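Local coordinates for protein 2-oxoglutarate dehydrogenase E3 component (PDB 2YQU) that probably reoxidises protein-bound dihydrolipoyl groups with NAD(+), using a bound FAD and a redox-active disulfide, as the E3 component of 2-oxoglutarate dehydrogenase, at residues 141-146 / 154-159; 178-183 / 201-206; 194-199 / 243-248; 216-221 / 344-349. All blocks are in the same frame, centred on the assembly; numbering follows the deposited sequence.

Contact 1: 141-146 / 154-159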
loop_
_atom_site.group_PDB
_atom_site.type_symbol
_atom_site.label_atom_id
_atom_site.label_comp_id
_atom_site.label_asym_id
_atom_site.label_seq_id
_atom_site.Cartn_x
_atom_site.Cartn_y
_atom_site.Cartn_z
ATOM N N PRO A 141 -9.476 22.165 19.200
ATOM C CA PRO A 141 -8.125 22.331 19.738
ATOM C C PRO A 141 -8.132 22.653 21.233
ATOM O O PRO A 141 -8.944 23.461 21.683
ATOM C CB PRO A 141 -7.578 23.509 18.936
ATOM C CG PRO A 141 -8.296 23.433 17.662
ATOM C CD PRO A 141 -9.699 23.021 18.022
ATOM N N LEU A 142 -7.252 21.993 21.975
ATOM C CA LEU A 142 -7.027 22.278 23.385
ATOM C C LEU A 142 -6.116 23.487 23.463
ATOM O O LEU A 142 -4.994 23.459 22.957
ATOM C CB LEU A 142 -6.365 21.091 24.085
ATOM C CG LEU A 142 -6.083 21.238 25.590
ATOM C CD1 LEU A 142 -7.358 21.067 26.394
ATOM C CD2 LEU A 142 -5.037 20.233 26.052
ATOM N N ILE A 143 -6.608 24.549 24.075
ATOM C CA ILE A 143 -5.824 25.756 24.253
ATOM C C ILE A 143 -5.658 25.982 25.752
ATOM O O ILE A 143 -6.559 26.527 26.406
ATOM C CB ILE A 143 -6.505 26.958 23.582
ATOM C CG1 ILE A 143 -6.702 26.686 22.081
ATOM C CG2 ILE A 143 -5.667 28.231 23.801
ATOM C CD1 ILE A 143 -7.309 27.842 21.319
ATOM N N PRO A 144 -4.524 25.563 26.313
ATOM C CA PRO A 144 -4.253 25.826 27.730
ATOM C C PRO A 144 -4.254 27.329 28.018
ATOM O O PRO A 144 -3.949 28.116 27.121
ATOM C CB PRO A 144 -2.860 25.230 27.946
ATOM C CG PRO A 144 -2.702 24.230 26.833
ATOM C CD PRO A 144 -3.424 24.816 25.673
ATOM N N PRO A 145 -4.595 27.730 29.240
ATOM C CA PRO A 145 -4.694 29.160 29.569
ATOM C C PRO A 145 -3.391 29.944 29.371
ATOM O O PRO A 145 -3.455 31.150 29.139
ATOM C CB PRO A 145 -5.124 29.162 31.043
ATOM C CG PRO A 145 -5.650 27.809 31.304
ATOM C CD PRO A 145 -4.911 26.871 30.397
ATOM N N TRP A 146 -2.245 29.270 29.438
ATOM C CA TRP A 146 -0.947 29.927 29.234
ATOM C C TRP A 146 -0.616 30.189 27.766
ATOM O O TRP A 146 0.322 30.922 27.470
ATOM C CB TRP A 146 0.196 29.134 29.890
ATOM C CG TRP A 146 0.195 27.658 29.649
ATOM C CD1 TRP A 146 -0.199 26.694 30.526
ATOM C CD2 TRP A 146 0.618 26.967 28.462
ATOM N NE1 TRP A 146 -0.052 25.449 29.964
ATOM C CE2 TRP A 146 0.450 25.586 28.698
ATOM C CE3 TRP A 146 1.125 27.375 27.217
ATOM C CZ2 TRP A 146 0.760 24.615 27.747
ATOM C CZ3 TRP A 146 1.438 26.404 26.271
ATOM C CH2 TRP A 146 1.254 25.045 26.542
ATOM N N VAL A 154 0.274 33.168 17.004
ATOM C CA VAL A 154 0.091 31.953 17.783
ATOM C C VAL A 154 -1.212 31.316 17.316
ATOM O O VAL A 154 -2.274 31.923 17.429
ATOM C CB VAL A 154 0.018 32.252 19.292
ATOM C CG1 VAL A 154 -0.097 30.964 20.094
ATOM C CG2 VAL A 154 1.240 33.048 19.730
ATOM N N VAL A 155 -1.129 30.088 16.807
ATOM C CA VAL A 155 -2.205 29.496 16.022
ATOM C C VAL A 155 -2.538 28.059 16.410
ATOM O O VAL A 155 -1.778 27.401 17.112
ATOM C CB VAL A 155 -1.846 29.484 14.513
ATOM C CG1 VAL A 155 -1.503 30.893 14.010
ATOM C CG2 VAL A 155 -0.697 28.510 14.215
ATOM N N THR A 156 -3.686 27.595 15.919
ATOM C CA THR A 156 -4.068 26.188 15.964
ATOM C C THR A 156 -3.814 25.544 14.609
ATOM O O THR A 156 -3.354 26.194 13.670
ATOM C CB THR A 156 -5.563 26.022 16.329
ATOM O OG1 THR A 156 -6.395 26.564 15.286
ATOM C CG2 THR A 156 -5.913 26.812 17.573
ATOM N N SER A 157 -4.157 24.262 14.499
ATOM C CA SER A 157 -3.898 23.510 13.281
ATOM C C SER A 157 -4.578 24.141 12.071
ATOM O O SER A 157 -4.057 24.079 10.973
ATOM C CB SER A 157 -4.336 22.049 13.432
ATOM O OG SER A 157 -5.639 21.950 13.962
ATOM N N THR A 158 -5.735 24.763 12.273
ATOM C CA THR A 158 -6.481 25.338 11.159
ATOM C C THR A 158 -5.685 26.405 10.404
ATOM O O THR A 158 -5.652 26.408 9.172
ATOM C CB THR A 158 -7.803 25.933 11.669
ATOM O OG1 THR A 158 -8.643 24.874 12.157
ATOM C CG2 THR A 158 -8.595 26.538 10.538
ATOM N N GLU A 159 -5.056 27.302 11.155
ATOM C CA GLU A 159 -4.311 28.409 10.572
ATOM C C GLU A 159 -2.979 27.917 10.026
ATOM O O GLU A 159 -2.447 28.476 9.069
ATOM C CB GLU A 159 -4.082 29.500 11.614
ATOM C CG GLU A 159 -5.350 30.207 12.052
ATOM C CD GLU A 159 -6.214 29.416 13.030
ATOM O OE1 GLU A 159 -7.461 29.483 12.926
ATOM O OE2 GLU A 159 -5.671 28.749 13.925
#
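Pro141 and Thr156 carry most of this small apolar contact, and Ile143 adds to it. The methyl CG2 of Thr156 lies 3.9 Å from CB of Pro141, and CB of Thr156 is 4.0 Å from CG of the same ring. The two side chains cross at about a right angle. Ile143 brings its end methyl: CD1 is 4.1 Å from Thr156 CG2. The one methyl of Thr156 therefore touches both Pro141 and Ile143. Its hydroxyl sits between the backbone N and the carbonyl carbon (chi1 66°) and is used within 154-159. OG1 donates to Glu159 OE2 at 2.7 Å, and Thr156 N donates to the same OE2 at 3.0 Å. Glu159 OE2 thus takes two donors from Thr156. A glycine at Thr156 would probably leave Pro141 and Ile143 facing a gap and Glu159 OE2 with one donor fewer. No hydrogen bond crosses the contact. The segment 141-146 follows strand 139-141 and pairs through Leu142 with Gly261. Strand 154-155 edges the parallel sheet next to strand 255-258, and Ser157 beyond it packs on helix 177-188 and touches the FAD.

Contact 2: 178-183 / 201-206. With FAD (flavin-adenine dinucleotide), chain D.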
loop_
_atom_site.group_PDB
_atom_site.type_symbol
_atom_site.label_atom_id
_atom_site.label_comp_id
_atom_site.label_asym_id
_atom_site.label_seq_id
_atom_site.Cartn_x
_atom_site.Cartn_y
_atom_site.Cartn_z
ATOM N N ILE A 178 -0.826 15.480 14.915
ATOM C CA ILE A 178 -1.222 16.655 14.152
ATOM C C ILE A 178 -0.084 17.665 14.028
ATOM O O ILE A 178 0.176 18.161 12.942
ATOM C CB ILE A 178 -2.479 17.310 14.758
ATOM C CG1 ILE A 178 -3.679 16.369 14.595
ATOM C CG2 ILE A 178 -2.765 18.650 14.090
ATOM C CD1 ILE A 178 -4.850 16.707 15.476
ATOM N N GLY A 179 0.591 17.957 15.133
ATOM C CA GLY A 179 1.635 18.972 15.136
ATOM C C GLY A 179 2.867 18.536 14.378
ATOM O O GLY A 179 3.504 19.342 13.715
ATOM N N LEU A 180 3.186 17.252 14.469
ATOM C CA LEU A 180 4.342 16.687 13.788
ATOM C C LEU A 180 4.137 16.722 12.279
ATOM O O LEU A 180 5.026 17.126 11.528
ATOM C CB LEU A 180 4.563 15.253 14.263
ATOM C CG LEU A 180 5.913 14.607 13.990
ATOM C CD1 LEU A 180 7.079 15.484 14.461
ATOM C CD2 LEU A 180 5.938 13.241 14.667
ATOM N N GLU A 181 2.960 16.294 11.836
ATOM C CA GLU A 181 2.599 16.377 10.423
ATOM C C GLU A 181 2.720 17.793 9.876
ATOM O O GLU A 181 3.322 18.005 8.829
ATOM C CB GLU A 181 1.181 15.866 10.196
ATOM C CG GLU A 181 1.072 14.349 10.225
ATOM C CD GLU A 181 -0.323 13.837 9.915
ATOM O OE1 GLU A 181 -0.465 12.618 9.687
ATOM O OE2 GLU A 181 -1.280 14.641 9.892
ATOM N N LEU A 182 2.148 18.767 10.579
ATOM C CA LEU A 182 2.184 20.150 10.110
ATOM C C LEU A 182 3.590 20.754 10.224
ATOM O O LEU A 182 3.988 21.566 9.378
ATOM C CB LEU A 182 1.118 20.998 10.828
ATOM C CG LEU A 182 -0.322 20.539 10.566
ATOM C CD1 LEU A 182 -1.331 21.307 11.430
ATOM C CD2 LEU A 182 -0.688 20.658 9.110
ATOM N N GLY A 183 4.347 20.318 11.228
ATOM C CA GLY A 183 5.749 20.678 11.368
ATOM C C GLY A 183 6.520 20.256 10.130
ATOM O O GLY A 183 7.264 21.049 9.555
ATOM N N ARG A 201 8.729 11.420 25.066
ATOM C CA ARG A 201 8.722 10.910 23.701
ATOM C C ARG A 201 7.652 11.613 22.869
ATOM O O ARG A 201 6.742 12.233 23.412
ATOM C CB ARG A 201 8.458 9.408 23.705
ATOM C CG ARG A 201 7.103 9.043 24.266
ATOM C CD ARG A 201 6.963 7.605 24.654
ATOM N NE ARG A 201 5.557 7.261 24.851
ATOM C CZ ARG A 201 4.873 7.460 25.981
ATOM N NH1 ARG A 201 3.594 7.100 26.037
ATOM N NH2 ARG A 201 5.440 8.012 27.050
ATOM N N ILE A 202 7.768 11.503 21.552
ATOM C CA ILE A 202 6.739 11.985 20.638
ATOM C C ILE A 202 5.815 10.833 20.256
ATOM O O ILE A 202 6.111 9.675 20.543
ATOM C CB ILE A 202 7.362 12.648 19.389
ATOM C CG1 ILE A 202 8.197 11.657 18.574
ATOM C CG2 ILE A 202 8.232 13.841 19.800
ATOM C CD1 ILE A 202 8.606 12.196 17.218
ATOM N N LEU A 203 4.697 11.168 19.620
ATOM C CA LEU A 203 3.728 10.187 19.150
ATOM C C LEU A 203 3.398 9.148 20.231
ATOM O O LEU A 203 3.666 7.956 20.056
ATOM C CB LEU A 203 4.254 9.517 17.873
ATOM C CG LEU A 203 4.637 10.495 16.760
ATOM C CD1 LEU A 203 5.267 9.761 15.597
ATOM C CD2 LEU A 203 3.422 11.276 16.285
ATOM N N PRO A 204 2.809 9.594 21.342
ATOM C CA PRO A 204 2.601 8.726 22.508
ATOM C C PRO A 204 1.651 7.538 22.299
ATOM O O PRO A 204 1.721 6.603 23.094
ATOM C CB PRO A 204 2.037 9.687 23.564
ATOM C CG PRO A 204 1.407 10.769 22.789
ATOM C CD PRO A 204 2.290 10.958 21.580
ATOM N N THR A 205 0.798 7.563 21.278
ATOM C CA THR A 205 -0.097 6.440 20.987
ATOM C C THR A 205 0.603 5.317 20.231
ATOM O O THR A 205 0.069 4.218 20.141
ATOM C CB THR A 205 -1.328 6.881 20.164
ATOM O OG1 THR A 205 -0.916 7.462 18.919
ATOM C CG2 THR A 205 -2.109 7.984 20.867
ATOM N N MET A 206 1.769 5.607 19.658
ATOM C CA MET A 206 2.556 4.589 18.965
ATOM C C MET A 206 3.253 3.684 19.967
ATOM O O MET A 206 3.391 4.012 21.143
ATOM C CB MET A 206 3.610 5.231 18.053
ATOM C CG MET A 206 3.052 6.105 16.945
ATOM S SD MET A 206 2.121 5.149 15.733
ATOM C CE MET A 206 0.648 6.153 15.554
HETATM P PA FAD D . -15.879 16.149 13.671
HETATM O O1A FAD D . -15.129 17.168 14.445
HETATM O O2A FAD D . -15.171 15.728 12.377
HETATM O O5B FAD D . -17.352 16.702 13.379
HETATM C C5B FAD D . -18.072 17.343 14.402
HETATM C C4B FAD D . -18.990 18.348 13.739
HETATM O O4B FAD D . -19.994 18.703 14.667
HETATM C C3B FAD D . -18.273 19.637 13.346
HETATM O O3B FAD D . -18.418 19.871 11.963
HETATM C C2B FAD D . -18.962 20.719 14.156
HETATM O O2B FAD D . -19.133 21.906 13.415
HETATM C C1B FAD D . -20.291 20.073 14.510
HETATM N N9A FAD D . -20.937 20.501 15.755
HETATM C C8A FAD D . -20.425 20.496 17.027
HETATM N N7A FAD D . -21.380 20.909 17.880
HETATM C C5A FAD D . -22.499 21.179 17.169
HETATM C C6A FAD D . -23.765 21.634 17.527
HETATM N N6A FAD D . -24.148 21.759 18.796
HETATM N N1A FAD D . -24.692 21.796 16.531
HETATM C C2A FAD D . -24.420 21.531 15.212
HETATM N N3A FAD D . -23.166 21.073 14.866
HETATM C C4A FAD D . -22.234 20.916 15.834
HETATM N N1 FAD D . -7.981 11.666 11.699
HETATM C C2 FAD D . -7.637 10.556 10.957
HETATM O O2 FAD D . -8.191 9.467 11.144
HETATM N N3 FAD D . -6.663 10.657 9.997
HETATM C C4 FAD D . -6.020 11.853 9.773
HETATM O O4 FAD D . -5.314 11.927 8.780
HETATM C C4X FAD D . -6.358 12.989 10.508
HETATM N N5 FAD D . -5.716 14.197 10.287
HETATM C C5X FAD D . -6.085 15.310 11.039
HETATM C C6 FAD D . -5.435 16.527 10.816
HETATM C C7 FAD D . -5.790 17.658 11.564
HETATM C C7M FAD D . -5.141 18.974 11.224
HETATM C C8 FAD D . -6.791 17.571 12.526
HETATM C C8M FAD D . -7.414 18.811 13.115
HETATM C C9 FAD D . -7.436 16.353 12.750
HETATM C C9A FAD D . -7.081 15.215 12.015
HETATM N N10 FAD D . -7.711 13.989 12.242
HETATM C C10 FAD D . -7.347 12.887 11.483
HETATM C "C1'" FAD D . -8.704 13.783 13.357
HETATM C "C2'" FAD D . -10.113 13.848 12.760
HETATM O "O2'" FAD D . -10.332 15.101 12.131
HETATM C "C3'" FAD D . -11.194 13.553 13.794
HETATM O "O3'" FAD D . -10.893 12.345 14.466
HETATM C "C4'" FAD D . -12.558 13.402 13.131
HETATM O "O4'" FAD D . -12.898 14.576 12.433
HETATM C "C5'" FAD D . -13.628 13.045 14.169
HETATM O "O5'" FAD D . -14.898 12.986 13.559
HETATM P P FAD D . -16.222 13.351 14.393
HETATM O O1P FAD D . -17.420 13.096 13.537
HETATM O O2P FAD D . -16.221 12.678 15.754
HETATM O O3P FAD D . -16.143 14.934 14.697
#
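Leu180 meets Ile202 and Leu203 beside the nucleotide-binding helix of a Rossmann-type fold. Helix 177-188 follows a glycine-rich turn, and the segment 178-183 includes residues of the predicted NAD(+) site. The protein contact is wholly apolar and buried. CG of Leu180 lies opposite the backbone N (chi1 -163°), which carries CD2 out to the loop 201-206. That methyl meets Leu203 CD2 at 3.6 Å and Ile202 CD1 at 3.8 Å. It also nears CG and CD1 of Leu203, so one methyl rests against the whole branched end. The Leu180 and Leu203 side chains cross at about a right angle. Phe218 of helix 208-221 packs on Leu180 as well.

Polar bonds link Glu181 to the surroundings. It forms a salt bridge with Lys49 and accepts from the backbone N of Tyr341. Within the loop, Met206 N bonds to Leu203 O at 3.0 Å and closes a type I turn.

The cofactor contact is made by Ile178. An alanine at this position would lose the methyls that touch the flavin, and the dimethylbenzene end would probably be less firmly packed. Ile178 CG2 lies 3.7 Å from FAD C7M, and its CD1 is 3.6 Å from FAD C8.

Contact 3: 194-199 / 243-248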
loop_
_atom_site.group_PDB
_atom_site.type_symbol
_atom_site.label_atom_id
_atom_site.label_comp_id
_atom_site.label_asym_id
_atom_site.label_seq_id
_atom_site.Cartn_x
_atom_site.Cartn_y
_atom_site.Cartn_z
ATOM N N ILE A 194 10.964 23.600 15.197
ATOM C CA ILE A 194 11.285 23.069 16.509
ATOM C C ILE A 194 10.011 22.511 17.120
ATOM O O ILE A 194 8.998 23.197 17.148
ATOM C CB ILE A 194 11.844 24.182 17.429
ATOM C CG1 ILE A 194 13.124 24.774 16.832
ATOM C CG2 ILE A 194 12.092 23.631 18.826
ATOM C CD1 ILE A 194 13.601 26.045 17.534
ATOM N N VAL A 195 10.073 21.285 17.625
ATOM C CA VAL A 195 8.923 20.625 18.231
ATOM C C VAL A 195 9.219 20.458 19.720
ATOM O O VAL A 195 10.245 19.908 20.084
ATOM C CB VAL A 195 8.664 19.245 17.583
ATOM C CG1 VAL A 195 7.500 18.529 18.259
ATOM C CG2 VAL A 195 8.414 19.394 16.085
ATOM N N LEU A 196 8.323 20.960 20.569
ATOM C CA LEU A 196 8.475 20.878 22.021
ATOM C C LEU A 196 7.408 19.948 22.582
ATOM O O LEU A 196 6.227 20.132 22.309
ATOM C CB LEU A 196 8.314 22.262 22.644
ATOM C CG LEU A 196 9.207 23.359 22.066
ATOM C CD1 LEU A 196 8.780 24.716 22.577
ATOM C CD2 LEU A 196 10.656 23.081 22.409
ATOM N N GLU A 197 7.820 18.969 23.377
ATOM C CA GLU A 197 6.890 18.013 23.981
ATOM C C GLU A 197 7.243 17.803 25.455
ATOM O O GLU A 197 8.408 17.635 25.808
ATOM C CB GLU A 197 6.912 16.699 23.192
ATOM C CG GLU A 197 6.117 15.531 23.778
ATOM C CD GLU A 197 4.695 15.885 24.169
ATOM O OE1 GLU A 197 3.986 16.525 23.373
ATOM O OE2 GLU A 197 4.276 15.520 25.290
ATOM N N TYR A 198 6.220 17.826 26.308
ATOM C CA TYR A 198 6.376 17.658 27.753
ATOM C C TYR A 198 6.772 16.230 28.134
ATOM O O TYR A 198 7.657 16.016 28.961
ATOM C CB TYR A 198 5.067 18.037 28.450
ATOM C CG TYR A 198 5.050 17.799 29.942
ATOM C CD1 TYR A 198 5.826 18.565 30.800
ATOM C CD2 TYR A 198 4.244 16.807 30.496
ATOM C CE1 TYR A 198 5.802 18.349 32.174
ATOM C CE2 TYR A 198 4.219 16.581 31.854
ATOM C CZ TYR A 198 4.992 17.356 32.692
ATOM O OH TYR A 198 4.952 17.124 34.049
ATOM N N MET A 199 6.100 15.257 27.531
ATOM C CA MET A 199 6.401 13.849 27.764
ATOM C C MET A 199 7.774 13.485 27.216
ATOM O O MET A 199 8.350 14.226 26.422
ATOM C CB MET A 199 5.338 12.972 27.110
ATOM C CG MET A 199 3.936 13.206 27.650
ATOM S SD MET A 199 2.708 12.195 26.816
ATOM C CE MET A 199 3.090 10.619 27.512
ATOM N N VAL A 243 7.956 31.728 23.116
ATOM C CA VAL A 243 7.583 30.530 23.838
ATOM C C VAL A 243 8.498 30.451 25.048
ATOM O O VAL A 243 9.701 30.283 24.901
ATOM C CB VAL A 243 7.781 29.262 22.974
ATOM C CG1 VAL A 243 7.405 28.004 23.768
ATOM C CG2 VAL A 243 6.979 29.361 21.674
ATOM N N GLU A 244 7.936 30.592 26.241
ATOM C CA GLU A 244 8.717 30.486 27.465
ATOM C C GLU A 244 8.686 29.051 27.977
ATOM O O GLU A 244 7.646 28.390 27.924
ATOM C CB GLU A 244 8.175 31.454 28.518
ATOM C CG GLU A 244 8.226 32.910 28.083
ATOM C CD GLU A 244 7.473 33.843 29.018
ATOM O OE1 GLU A 244 7.139 34.962 28.590
ATOM O OE2 GLU A 244 7.208 33.470 30.176
ATOM N N LEU A 245 9.834 28.574 28.449
ATOM C CA LEU A 245 9.965 27.236 29.017
ATOM C C LEU A 245 10.212 27.317 30.516
ATOM O O LEU A 245 10.750 28.298 31.010
ATOM C CB LEU A 245 11.132 26.481 28.373
ATOM C CG LEU A 245 11.184 26.402 26.848
ATOM C CD1 LEU A 245 12.399 25.600 26.418
ATOM C CD2 LEU A 245 9.909 25.788 26.302
ATOM N N GLU A 246 9.835 26.263 31.229
ATOM C CA GLU A 246 10.142 26.144 32.645
ATOM C C GLU A 246 11.650 26.262 32.846
ATOM O O GLU A 246 12.423 25.554 32.198
ATOM C CB GLU A 246 9.648 24.802 33.190
ATOM C CG GLU A 246 10.215 24.465 34.557
ATOM C CD GLU A 246 9.462 23.356 35.253
ATOM O OE1 GLU A 246 9.219 23.495 36.463
ATOM O OE2 GLU A 246 9.121 22.349 34.601
ATOM N N GLY A 247 12.053 27.167 33.737
ATOM C CA GLY A 247 13.454 27.417 34.027
ATOM C C GLY A 247 13.997 28.734 33.490
ATOM O O GLY A 247 15.085 29.136 33.891
ATOM N N GLY A 248 13.274 29.389 32.579
ATOM C CA GLY A 248 13.646 30.712 32.089
ATOM C C GLY A 248 13.937 30.861 30.599
ATOM O O GLY A 248 13.963 31.986 30.091
#
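Leu196 packs against Val243 and Leu245, and these apolar contacts are the whole of the meeting between the segments. One methyl does the work on the Leu196 side. Its CD1 is 3.8 Å from Val243 CG1, and these two side chains reach toward each other tip to tip. The same CD1 is 4.0 Å from Leu245 CD2, where the side chains meet at a slant. CG1 of Val243 is anti to the backbone N (chi1 179°), which brings it to Leu196. All three residues are buried.

No hydrogen bond crosses the contact. Met199 N donates to Glu197 OE2 at 2.9 Å, on the anti side and 26° out of the carboxylate plane. Glu197 OE1 accepts from Gly175 N; Glu197 is an NAD(+)-binding residue. Gly248 N bonds to Leu245 O, closing a type II turn.

Strand 192-196 lies in the parallel sheet between strands 169-173 and 224-226. Strand 240-245 is the middle strand of a three-stranded antiparallel sheet. The contact joins these two sheets, with Val231 of strand 231-237 touching all three leucine and valine side chains.

Contact 4: 216-221 / 344-349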
loop_
_atom_site.group_PDB
_atom_site.type_symbol
_atom_site.label_atom_id
_atom_site.label_comp_id
_atom_site.label_asym_id
_atom_site.label_seq_id
_atom_site.Cartn_x
_atom_site.Cartn_y
_atom_site.Cartn_z
ATOM N N ARG A 216 14.277 9.840 15.797
ATOM C CA ARG A 216 15.568 9.758 15.103
ATOM C C ARG A 216 15.469 10.223 13.648
ATOM O O ARG A 216 16.321 10.964 13.160
ATOM C CB ARG A 216 16.109 8.322 15.119
ATOM C CG ARG A 216 16.929 7.958 16.333
ATOM C CD ARG A 216 17.631 6.602 16.209
ATOM N NE ARG A 216 17.590 5.854 17.470
ATOM C CZ ARG A 216 16.697 4.906 17.792
ATOM N NH1 ARG A 216 15.727 4.537 16.955
ATOM N NH2 ARG A 216 16.779 4.316 18.976
ATOM N N VAL A 217 14.426 9.781 12.957
ATOM C CA VAL A 217 14.241 10.091 11.543
ATOM C C VAL A 217 13.990 11.585 11.346
ATOM O O VAL A 217 14.576 12.208 10.456
ATOM C CB VAL A 217 13.079 9.258 10.943
ATOM C CG1 VAL A 217 12.709 9.739 9.541
ATOM C CG2 VAL A 217 13.448 7.789 10.917
ATOM N N PHE A 218 13.136 12.172 12.180
ATOM C CA PHE A 218 12.791 13.578 12.016
ATOM C C PHE A 218 13.951 14.490 12.367
ATOM O O PHE A 218 14.101 15.541 11.755
ATOM C CB PHE A 218 11.540 13.929 12.822
ATOM C CG PHE A 218 10.297 13.249 12.321
ATOM C CD1 PHE A 218 9.472 12.544 13.195
ATOM C CD2 PHE A 218 9.949 13.312 10.973
ATOM C CE1 PHE A 218 8.311 11.917 12.731
ATOM C CE2 PHE A 218 8.796 12.685 10.506
ATOM C CZ PHE A 218 7.979 11.989 11.391
ATOM N N LYS A 219 14.782 14.068 13.320
ATOM C CA LYS A 219 16.025 14.785 13.640
ATOM C C LYS A 219 16.987 14.734 12.460
ATOM O O LYS A 219 17.598 15.746 12.105
ATOM C CB LYS A 219 16.694 14.207 14.887
ATOM C CG LYS A 219 16.102 14.721 16.189
ATOM C CD LYS A 219 16.765 14.061 17.379
ATOM C CE LYS A 219 16.053 14.412 18.666
ATOM N NZ LYS A 219 16.636 13.680 19.816
ATOM N N LYS A 220 17.121 13.561 11.846
ATOM C CA LYS A 220 17.981 13.425 10.669
ATOM C C LYS A 220 17.500 14.313 9.527
ATOM O O LYS A 220 18.320 14.909 8.818
ATOM C CB LYS A 220 18.067 11.973 10.204
ATOM C CG LYS A 220 19.231 11.720 9.259
ATOM C CD LYS A 220 19.103 10.386 8.551
ATOM C CE LYS A 220 20.240 10.178 7.541
ATOM N NZ LYS A 220 21.509 9.737 8.202
ATOM N N GLN A 221 16.183 14.426 9.370
ATOM C CA GLN A 221 15.589 15.242 8.309
ATOM C C GLN A 221 15.804 16.736 8.541
ATOM O O GLN A 221 15.738 17.528 7.601
ATOM C CB GLN A 221 14.097 14.921 8.154
ATOM C CG GLN A 221 13.859 13.551 7.521
ATOM C CD GLN A 221 12.398 13.146 7.385
ATOM O OE1 GLN A 221 12.112 12.000 7.017
ATOM N NE2 GLN A 221 11.481 14.067 7.661
ATOM N N PRO A 344 9.140 9.023 6.398
ATOM C CA PRO A 344 8.351 7.787 6.308
ATOM C C PRO A 344 7.011 7.887 7.030
ATOM O O PRO A 344 6.856 8.737 7.900
ATOM C CB PRO A 344 9.244 6.777 7.029
ATOM C CG PRO A 344 10.006 7.589 8.012
ATOM C CD PRO A 344 10.288 8.872 7.302
ATOM N N GLU A 345 6.060 7.026 6.674
ATOM C CA GLU A 345 4.847 6.883 7.468
ATOM C C GLU A 345 5.165 6.139 8.764
ATOM O O GLU A 345 6.170 5.446 8.878
ATOM C CB GLU A 345 3.722 6.195 6.672
ATOM C CG GLU A 345 3.289 7.026 5.472
ATOM C CD GLU A 345 2.063 6.532 4.721
ATOM O OE1 GLU A 345 1.527 5.432 4.986
ATOM O OE2 GLU A 345 1.620 7.281 3.833
ATOM N N ILE A 346 4.303 6.333 9.751
ATOM C CA ILE A 346 4.445 5.742 11.070
ATOM C C ILE A 346 3.074 5.173 11.390
ATOM O O ILE A 346 2.066 5.851 11.184
ATOM C CB ILE A 346 4.857 6.835 12.083
ATOM C CG1 ILE A 346 6.087 7.612 11.574
ATOM C CG2 ILE A 346 5.121 6.244 13.437
ATOM C CD1 ILE A 346 6.380 8.872 12.321
ATOM N N ALA A 347 3.000 3.945 11.876
ATOM C CA ALA A 347 1.682 3.356 12.139
ATOM C C ALA A 347 1.630 2.332 13.270
ATOM O O ALA A 347 2.631 1.734 13.646
ATOM C CB ALA A 347 1.114 2.761 10.866
ATOM N N ALA A 348 0.423 2.152 13.793
ATOM C CA ALA A 348 0.133 1.183 14.837
ATOM C C ALA A 348 -1.259 0.612 14.639
ATOM O O ALA A 348 -2.190 1.317 14.283
ATOM C CB ALA A 348 0.219 1.825 16.199
ATOM N N VAL A 349 -1.391 -0.676 14.879
ATOM C CA VAL A 349 -2.694 -1.309 14.935
ATOM C C VAL A 349 -2.665 -2.382 16.021
ATOM O O VAL A 349 -1.642 -3.045 16.240
ATOM C CB VAL A 349 -3.148 -1.859 13.548
ATOM C CG1 VAL A 349 -2.249 -2.964 13.074
ATOM C CG2 VAL A 349 -4.599 -2.320 13.593
#
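Helix 208-221, which packs beside the Rossmann-type sheet of the NAD(+) domain, meets Pro344 and the first part of strand 345-350 here. Val217 and Pro344 approach tip to tip. Val217 CG1 lies 3.4 Å from Pro344 CD, closer than usual for two carbons, and 3.8 Å from Pro344 CG. CG1 is opposite the backbone N (chi1 170°), and this turns it toward the proline ring. The peptide bond before Pro344 is cis. Gln221, one turn further along the helix, also lies against the Pro344 ring.

The second pair is Phe218 and Ile346, which come from opposite directions. CD1 of Ile346 is 3.6 Å from both CZ and CE1 of the Phe218 ring, which it approaches obliquely. Both residues are buried, and Thr342 also touches Phe218.

Strand 345-350 belongs to the five-stranded antiparallel sheet of the dimerisation domain, as in other pyridine nucleotide-disulfide oxidoreductases of this class. The contact thus joins that domain to the nucleotide-binding part of the same chain. Ile346 also rests on Val210 and Ala214 of helix 208-221, and on Ile403 of strand 397-404. The next strand residue back, Glu345, turns away from the helix. Its OE2 forms a salt bridge with Arg375 of the second subunit, and helix 407-419 lies beside its side chain.

In the fold
Contacts 2 and 3 are buried; contacts 1 and 4 are partly buried. All four are apolar across their segments. Contacts 1 to 3 lie in the nucleotide-binding part of the chain, whereas contact 4 joins it to the dimerisation domain. Contact 2 is the most central and touches all three other contacts. Ser157 of contact 1 packs on Ile178 and Leu182. Pro204 meets Met199 of contact 3. Leu180 and Leu203 meet Phe218 and Ile346 of contact 4. Contacts 1 and 3 share the parallel sheet holding strands 154-155 and 192-196 but do not touch. Contacts 1 and 2 both reach the FAD. Contact 4 extends to the dimer partner through Glu345.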